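Local coordinates for Alpha/beta hydrolase fold protein (PDB 3R0V) that probably acts as a hydrolase of the alpha/beta hydrolase fold and was crystallised with D-malate in its pocket, though its natural substrate is not established, at residues Leu210-Gly215 against Pro254-Phe259; Ala43-Pro48 against Ala248-Ala253; Gly145-Ala150 against Ala180-Leu185. All coordinates share one frame; numbering follows the deposited sequence.

Contact 1. Residues Leu210-Gly215 against Pro254-Phe259; sequences LVMDGG and PVLVEF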
# COMPACT_ATOMS: atom_id res chain seq x y z
N LEU A 210 -4.93 -13.32 -0.01
CA LEU A 210 -4.70 -13.36 -1.45
C LEU A 210 -3.53 -12.44 -1.78
O LEU A 210 -3.53 -11.28 -1.40
CB LEU A 210 -5.95 -12.88 -2.16
CG LEU A 210 -5.82 -12.57 -3.65
CD1 LEU A 210 -5.44 -13.83 -4.37
CD2 LEU A 210 -7.13 -12.02 -4.18
N VAL A 211 -2.51 -12.99 -2.44
CA VAL A 211 -1.34 -12.21 -2.82
C VAL A 211 -1.34 -12.11 -4.34
O VAL A 211 -1.39 -13.13 -5.03
CB VAL A 211 -0.05 -12.91 -2.38
CG1 VAL A 211 1.15 -12.03 -2.72
CG2 VAL A 211 -0.08 -13.21 -0.89
N MSE A 212 -1.30 -10.89 -4.86
CA MSE A 212 -1.40 -10.68 -6.30
C MSE A 212 -0.19 -9.96 -6.84
O MSE A 212 0.38 -9.11 -6.17
CB MSE A 212 -2.62 -9.83 -6.64
CG MSE A 212 -3.95 -10.57 -6.64
SE MSE A 212 -5.44 -9.32 -6.60
CE MSE A 212 -5.09 -8.76 -4.85
N ASP A 213 0.18 -10.32 -8.06
CA ASP A 213 1.09 -9.50 -8.84
C ASP A 213 0.51 -9.32 -10.23
O ASP A 213 -0.57 -9.84 -10.52
CB ASP A 213 2.53 -10.04 -8.84
CG ASP A 213 2.65 -11.44 -9.42
OD1 ASP A 213 1.66 -11.98 -9.97
OD2 ASP A 213 3.76 -12.02 -9.33
N GLY A 214 1.19 -8.53 -11.04
CA GLY A 214 0.68 -8.15 -12.35
C GLY A 214 1.54 -8.70 -13.46
O GLY A 214 2.65 -9.20 -13.24
N GLY A 215 1.02 -8.62 -14.68
CA GLY A 215 1.71 -9.16 -15.83
C GLY A 215 3.02 -8.47 -16.19
O GLY A 215 3.80 -9.04 -16.96
N PRO A 254 -12.69 -8.15 -10.33
CA PRO A 254 -13.33 -9.47 -10.38
C PRO A 254 -12.63 -10.48 -9.47
O PRO A 254 -13.29 -11.33 -8.86
CB PRO A 254 -13.19 -9.88 -11.85
CG PRO A 254 -13.04 -8.58 -12.59
CD PRO A 254 -12.25 -7.70 -11.66
N VAL A 255 -11.30 -10.37 -9.38
CA VAL A 255 -10.52 -11.26 -8.52
C VAL A 255 -10.83 -10.99 -7.04
O VAL A 255 -10.99 -11.92 -6.24
CB VAL A 255 -9.01 -11.10 -8.78
CG1 VAL A 255 -8.21 -11.96 -7.83
CG2 VAL A 255 -8.68 -11.46 -10.23
N LEU A 256 -10.92 -9.71 -6.68
CA LEU A 256 -11.30 -9.34 -5.32
C LEU A 256 -12.72 -9.77 -4.99
O LEU A 256 -12.97 -10.24 -3.89
CB LEU A 256 -11.16 -7.84 -5.11
CG LEU A 256 -9.75 -7.29 -5.07
CD1 LEU A 256 -9.82 -5.80 -4.79
CD2 LEU A 256 -8.90 -7.99 -4.02
N VAL A 257 -13.64 -9.58 -5.92
CA VAL A 257 -15.02 -9.98 -5.66
C VAL A 257 -15.10 -11.47 -5.38
O VAL A 257 -15.74 -11.88 -4.43
CB VAL A 257 -15.95 -9.62 -6.83
CG1 VAL A 257 -17.32 -10.29 -6.66
CG2 VAL A 257 -16.10 -8.11 -6.95
N GLU A 258 -14.42 -12.27 -6.20
CA GLU A 258 -14.41 -13.72 -6.01
C GLU A 258 -13.80 -14.10 -4.67
O GLU A 258 -14.34 -14.93 -3.94
CB GLU A 258 -13.63 -14.39 -7.15
CG GLU A 258 -13.85 -15.90 -7.27
CD GLU A 258 -13.09 -16.70 -6.22
OE1 GLU A 258 -11.98 -16.29 -5.83
OE2 GLU A 258 -13.61 -17.76 -5.81
N PHE A 259 -12.66 -13.49 -4.33
CA PHE A 259 -11.95 -13.85 -3.11
C PHE A 259 -12.69 -13.43 -1.85
O PHE A 259 -12.72 -14.16 -0.86
CB PHE A 259 -10.54 -13.24 -3.14
CG PHE A 259 -9.82 -13.31 -1.83
CD1 PHE A 259 -9.36 -14.52 -1.33
CD2 PHE A 259 -9.58 -12.15 -1.10
CE1 PHE A 259 -8.69 -14.57 -0.11
CE2 PHE A 259 -8.92 -12.20 0.11
CZ PHE A 259 -8.48 -13.41 0.60
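L210 of strand 209-213 packs on F259 of the C-terminal helix 249-260, one of the helices that cover the central sheet of the alpha/beta hydrolase fold. The axes of strand residues 210-213 and helix residues 254-259 approach to 10.8 Å and run nearly antiparallel, at 170°. No hydrogen bond crosses here. The interface is apolar.

L210 carries most of it. Its CB sits over the centre of the F259 ring, 3.6 Å from the centroid and almost on the ring normal, a CH-pi contact. CG, anti to the backbone N (chi1 168°), leads the chain on toward the root of the ring, where CD2 makes its contacts. L210 CD2 lies 3.8 Å from F259 CB and the same distance from V255 CG1, one turn earlier in the helix. L256 CD2 is a looser neighbour, 4.4 Å from L210 CD2. The L210 and F259 side chains slide past each other in opposite directions.

M212, a selenomethionine two residues on in the strand, also points its side chain at the helix. M212 touches A115 and F117 of the adjacent strand 111-117 as well. SE of M212 lies 4.0 Å from V255 CG1. The bend at the last torsion (chi3 -69°) then turns CE of M212 to CD2 of L256, also at 4.0 Å, where the two side chains cross at about a right angle.

Contact 2. Residues Ala43-Pro48 against Ala248-Ala253; sequences AERLAP and APDAIA
The guanidinium of R45 and the carboxylate of D250 meet edge to edge, their planes only 12° apart. R45 grips the carboxylate side-on with two nitrogens, one to each oxygen. NE of R45 donates a hydrogen bond to OD1 of D250 at 3.0 Å, and NH2 of R45 donates one to OD2 of D250 at 3.1 Å. Both oxygens are met on the syn side. The NE bond is tilted from both planes, and the NH2 bond lies nearer to them. The NH2 bond is also the straighter, with an N-H...O angle of 156° against 144° for NE. Two such bonds restrict rotation of the guanidinium relative to the carboxylate.

Beneath this exposed salt bridge the contact turns apolar. R45 CG touches P249 CB at 3.8 Å; beyond CG, bends at chi2 and chi3 let NE reach D250. R45 CB lies 3.9 Å from A253 CB. A253 CB also meets L46 CD2, at 4.0 Å, on the buried side.

The contact joins two helices of the alpha/beta hydrolase fold, 40-46 and the start of 249-260, away from the annotated sites. P41 and L42 extend it, touching P249 and A253. L46 also reaches V52 of strand 51-52, and L256 and V257 further along the C-terminal helix.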
# COMPACT_ATOMS: atom_id res chain seq x y z
N ALA A 43 -12.66 1.47 -6.10
CA ALA A 43 -13.79 1.52 -5.17
C ALA A 43 -15.10 1.54 -5.93
O ALA A 43 -16.05 0.86 -5.55
CB ALA A 43 -13.68 2.75 -4.28
N GLU A 44 -15.15 2.29 -7.02
CA GLU A 44 -16.37 2.41 -7.79
C GLU A 44 -16.76 1.08 -8.46
O GLU A 44 -17.94 0.76 -8.58
CB GLU A 44 -16.25 3.54 -8.82
CG GLU A 44 -17.47 3.69 -9.71
CD GLU A 44 -17.40 4.91 -10.61
OE1 GLU A 44 -18.16 4.95 -11.60
OE2 GLU A 44 -16.59 5.82 -10.33
N ARG A 45 -15.76 0.31 -8.88
CA ARG A 45 -16.04 -1.03 -9.41
C ARG A 45 -16.48 -2.04 -8.34
O ARG A 45 -17.21 -2.98 -8.63
CB ARG A 45 -14.85 -1.60 -10.19
CG ARG A 45 -14.49 -0.82 -11.45
CD ARG A 45 -15.69 -0.64 -12.36
NE ARG A 45 -15.23 -0.59 -13.75
CZ ARG A 45 -15.75 0.18 -14.69
NH1 ARG A 45 -16.76 1.00 -14.42
NH2 ARG A 45 -15.24 0.14 -15.91
N LEU A 46 -16.03 -1.83 -7.10
CA LEU A 46 -16.36 -2.72 -5.99
C LEU A 46 -17.68 -2.36 -5.32
O LEU A 46 -18.32 -3.19 -4.68
CB LEU A 46 -15.24 -2.71 -4.95
CG LEU A 46 -13.89 -3.26 -5.39
CD1 LEU A 46 -12.86 -3.06 -4.29
CD2 LEU A 46 -13.99 -4.75 -5.75
N ALA A 47 -18.10 -1.11 -5.47
CA ALA A 47 -19.24 -0.59 -4.73
C ALA A 47 -20.57 -1.34 -4.91
O ALA A 47 -21.38 -1.38 -3.99
CB ALA A 47 -19.42 0.90 -5.01
N PRO A 48 -20.80 -1.94 -6.09
CA PRO A 48 -22.01 -2.76 -6.26
C PRO A 48 -22.03 -3.99 -5.34
O PRO A 48 -23.10 -4.54 -5.09
CB PRO A 48 -21.94 -3.20 -7.72
CG PRO A 48 -21.18 -2.10 -8.39
CD PRO A 48 -20.13 -1.71 -7.38
N ALA A 248 -5.51 -1.84 -14.46
CA ALA A 248 -6.78 -1.13 -14.40
C ALA A 248 -7.72 -1.77 -13.39
O ALA A 248 -7.54 -2.94 -13.03
CB ALA A 248 -7.42 -1.08 -15.78
N PRO A 249 -8.74 -1.03 -12.93
CA PRO A 249 -9.63 -1.59 -11.92
C PRO A 249 -10.25 -2.91 -12.35
O PRO A 249 -10.43 -3.79 -11.51
CB PRO A 249 -10.70 -0.51 -11.77
CG PRO A 249 -9.99 0.77 -12.09
CD PRO A 249 -8.98 0.41 -13.17
N ASP A 250 -10.54 -3.06 -13.64
CA ASP A 250 -11.23 -4.26 -14.09
C ASP A 250 -10.34 -5.50 -14.15
O ASP A 250 -10.84 -6.62 -14.28
CB ASP A 250 -11.94 -4.02 -15.43
CG ASP A 250 -13.17 -3.13 -15.27
OD1 ASP A 250 -13.85 -3.22 -14.23
OD2 ASP A 250 -13.45 -2.34 -16.20
N ALA A 251 -9.04 -5.30 -13.99
CA ALA A 251 -8.10 -6.41 -13.86
C ALA A 251 -8.07 -6.95 -12.42
O ALA A 251 -7.71 -8.12 -12.19
CB ALA A 251 -6.69 -5.98 -14.28
N ILE A 252 -8.44 -6.10 -11.47
CA ILE A 252 -8.36 -6.40 -10.05
C ILE A 252 -9.72 -6.76 -9.47
O ILE A 252 -9.86 -7.71 -8.71
CB ILE A 252 -7.85 -5.18 -9.24
CG1 ILE A 252 -6.42 -4.82 -9.61
CG2 ILE A 252 -7.96 -5.45 -7.73
CD1 ILE A 252 -5.93 -3.54 -8.94
N ALA A 253 -10.74 -5.97 -9.81
CA ALA A 253 -12.03 -6.09 -9.13
C ALA A 253 -12.65 -7.49 -9.16
O ALA A 253 -13.09 -7.96 -8.13
CB ALA A 253 -13.02 -5.05 -9.67

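Contact 3. Residues Gly145-Ala150 against Ala180-Leu185; sequences GRRGDA and AVAHTL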
# COMPACT_ATOMS: atom_id res chain seq x y z
N GLY A 145 13.63 20.93 -0.53
CA GLY A 145 12.39 21.18 -1.24
C GLY A 145 12.37 20.57 -2.62
O GLY A 145 11.54 20.93 -3.46
N ARG A 146 13.28 19.63 -2.87
CA ARG A 146 13.35 18.97 -4.17
C ARG A 146 12.41 17.78 -4.15
O ARG A 146 12.84 16.63 -4.14
CB ARG A 146 14.78 18.55 -4.48
CG ARG A 146 15.68 19.75 -4.71
CD ARG A 146 17.16 19.39 -4.65
NE ARG A 146 17.52 18.41 -5.67
CZ ARG A 146 18.69 17.81 -5.76
NH1 ARG A 146 19.65 18.07 -4.88
NH2 ARG A 146 18.90 16.93 -6.73
N ARG A 147 11.11 18.06 -4.12
CA ARG A 147 10.09 17.03 -3.97
C ARG A 147 10.02 16.10 -5.16
O ARG A 147 9.88 14.88 -5.03
CB ARG A 147 8.73 17.67 -3.73
CG ARG A 147 8.60 18.22 -2.35
CD ARG A 147 7.32 18.98 -2.13
NE ARG A 147 7.20 19.27 -0.71
CZ ARG A 147 6.48 18.55 0.14
NH1 ARG A 147 5.76 17.51 -0.29
NH2 ARG A 147 6.46 18.88 1.43
N GLY A 148 10.11 16.69 -6.35
CA GLY A 148 10.14 15.90 -7.57
C GLY A 148 11.34 14.97 -7.58
O GLY A 148 11.22 13.79 -7.91
N ASP A 149 12.50 15.50 -7.20
CA ASP A 149 13.71 14.68 -7.19
C ASP A 149 13.60 13.58 -6.13
O ASP A 149 14.13 12.49 -6.33
CB ASP A 149 14.95 15.53 -6.96
CG ASP A 149 15.25 16.46 -8.13
OD1 ASP A 149 14.60 16.34 -9.19
OD2 ASP A 149 16.16 17.31 -7.99
N ALA A 150 12.93 13.86 -5.02
CA ALA A 150 12.68 12.83 -4.00
C ALA A 150 11.82 11.69 -4.56
O ALA A 150 12.11 10.52 -4.33
CB ALA A 150 12.03 13.43 -2.76
N ALA A 180 3.31 16.54 -3.96
CA ALA A 180 2.65 17.14 -2.81
C ALA A 180 2.77 16.30 -1.54
O ALA A 180 2.79 16.85 -0.43
CB ALA A 180 1.18 17.42 -3.13
N VAL A 181 2.85 14.99 -1.69
CA VAL A 181 2.95 14.11 -0.52
C VAL A 181 4.32 13.44 -0.41
O VAL A 181 4.47 12.47 0.34
CB VAL A 181 1.82 13.05 -0.47
CG1 VAL A 181 0.46 13.73 -0.31
CG2 VAL A 181 1.83 12.18 -1.71
N ALA A 182 5.32 13.98 -1.09
CA ALA A 182 6.66 13.40 -1.03
C ALA A 182 7.25 13.37 0.38
O ALA A 182 8.10 12.52 0.69
CB ALA A 182 7.59 14.12 -2.00
N HIS A 183 6.82 14.29 1.24
CA HIS A 183 7.33 14.29 2.62
C HIS A 183 6.97 12.99 3.37
O HIS A 183 7.54 12.73 4.43
CB HIS A 183 6.79 15.50 3.39
CG HIS A 183 5.30 15.54 3.44
ND1 HIS A 183 4.54 15.94 2.36
CD2 HIS A 183 4.42 15.22 4.42
CE1 HIS A 183 3.26 15.86 2.68
NE2 HIS A 183 3.16 15.42 3.92
N THR A 184 6.02 12.21 2.85
CA THR A 184 5.67 10.93 3.49
C THR A 184 6.49 9.73 3.01
O THR A 184 6.32 8.62 3.50
CB THR A 184 4.16 10.59 3.35
OG1 THR A 184 3.81 10.36 1.98
CG2 THR A 184 3.29 11.71 3.92
N LEU A 185 7.39 9.94 2.05
CA LEU A 185 8.22 8.83 1.59
C LEU A 185 9.01 8.15 2.72
O LEU A 185 9.15 6.93 2.72
CB LEU A 185 9.14 9.27 0.44
CG LEU A 185 8.45 9.46 -0.91
CD1 LEU A 185 9.32 10.26 -1.88
CD2 LEU A 185 8.01 8.13 -1.52
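Two parts of the helical region between strands 111-117 and 209-213, the cap in this fold, meet where R147 approaches A182 and H183. R147 opens helix 147-158. A182 and H183 lie in a short 3-10 turn leading into helix 185-192. The R147 chain, extended from CG, brings NE toward this turn. NH1 of R147 then meets ND1 of H183, 3.3 Å away, in a weak but fairly straight hydrogen bond (160°). Each group meets the other at its edge, with the two planes turned 60° apart. NH1 of R147 also lies 3.0 Å from A180 O and hydrogen-bonds to the carbonyl of E179. These polar contacts belong to one of two modelled R147 conformers and may not always be made. Below, R147 CB and A182 CB pack at 4.1 Å. Deeper still, L185 CD1 lies 3.7 Å from A150 O and 4.3 Å from A150 CB. L185 also touches F154, a residue of the malate pocket.

H183 NE2 donates to the carbonyl of G59. ND1 would then be the acceptor toward R147, consistent with a neutral ring protonated at NE2. A nearby guanidinium would probably disfavour a second proton. In this conformer the arginine bridges the end of helix 175-180 and the imidazole.

Overall arrangement
Contacts 1 and 2 share helix 249-260 and form a continuous patch, their centres 11 Å apart. L46 of contact 2 joins them: its CD1 is 4.1 Å from CD1 of L256 in contact 1. Different residues of the helix face strand 209-213 and helix 40-46. Contact 3 lies on the opposite side of the chain's centre from contact 1, their centres 31 Å apart; its centre is 29 Å from that of contact 2. The side chain of L185 in contact 3 is about 7 Å from D-malate, about 4 Å from that of A32 and about 8 Å from that of S96, both malate-binding residues. M212 in contact 1 is about 14 Å from the ligand. Contacts 1 and 2 lie away from the annotated sites.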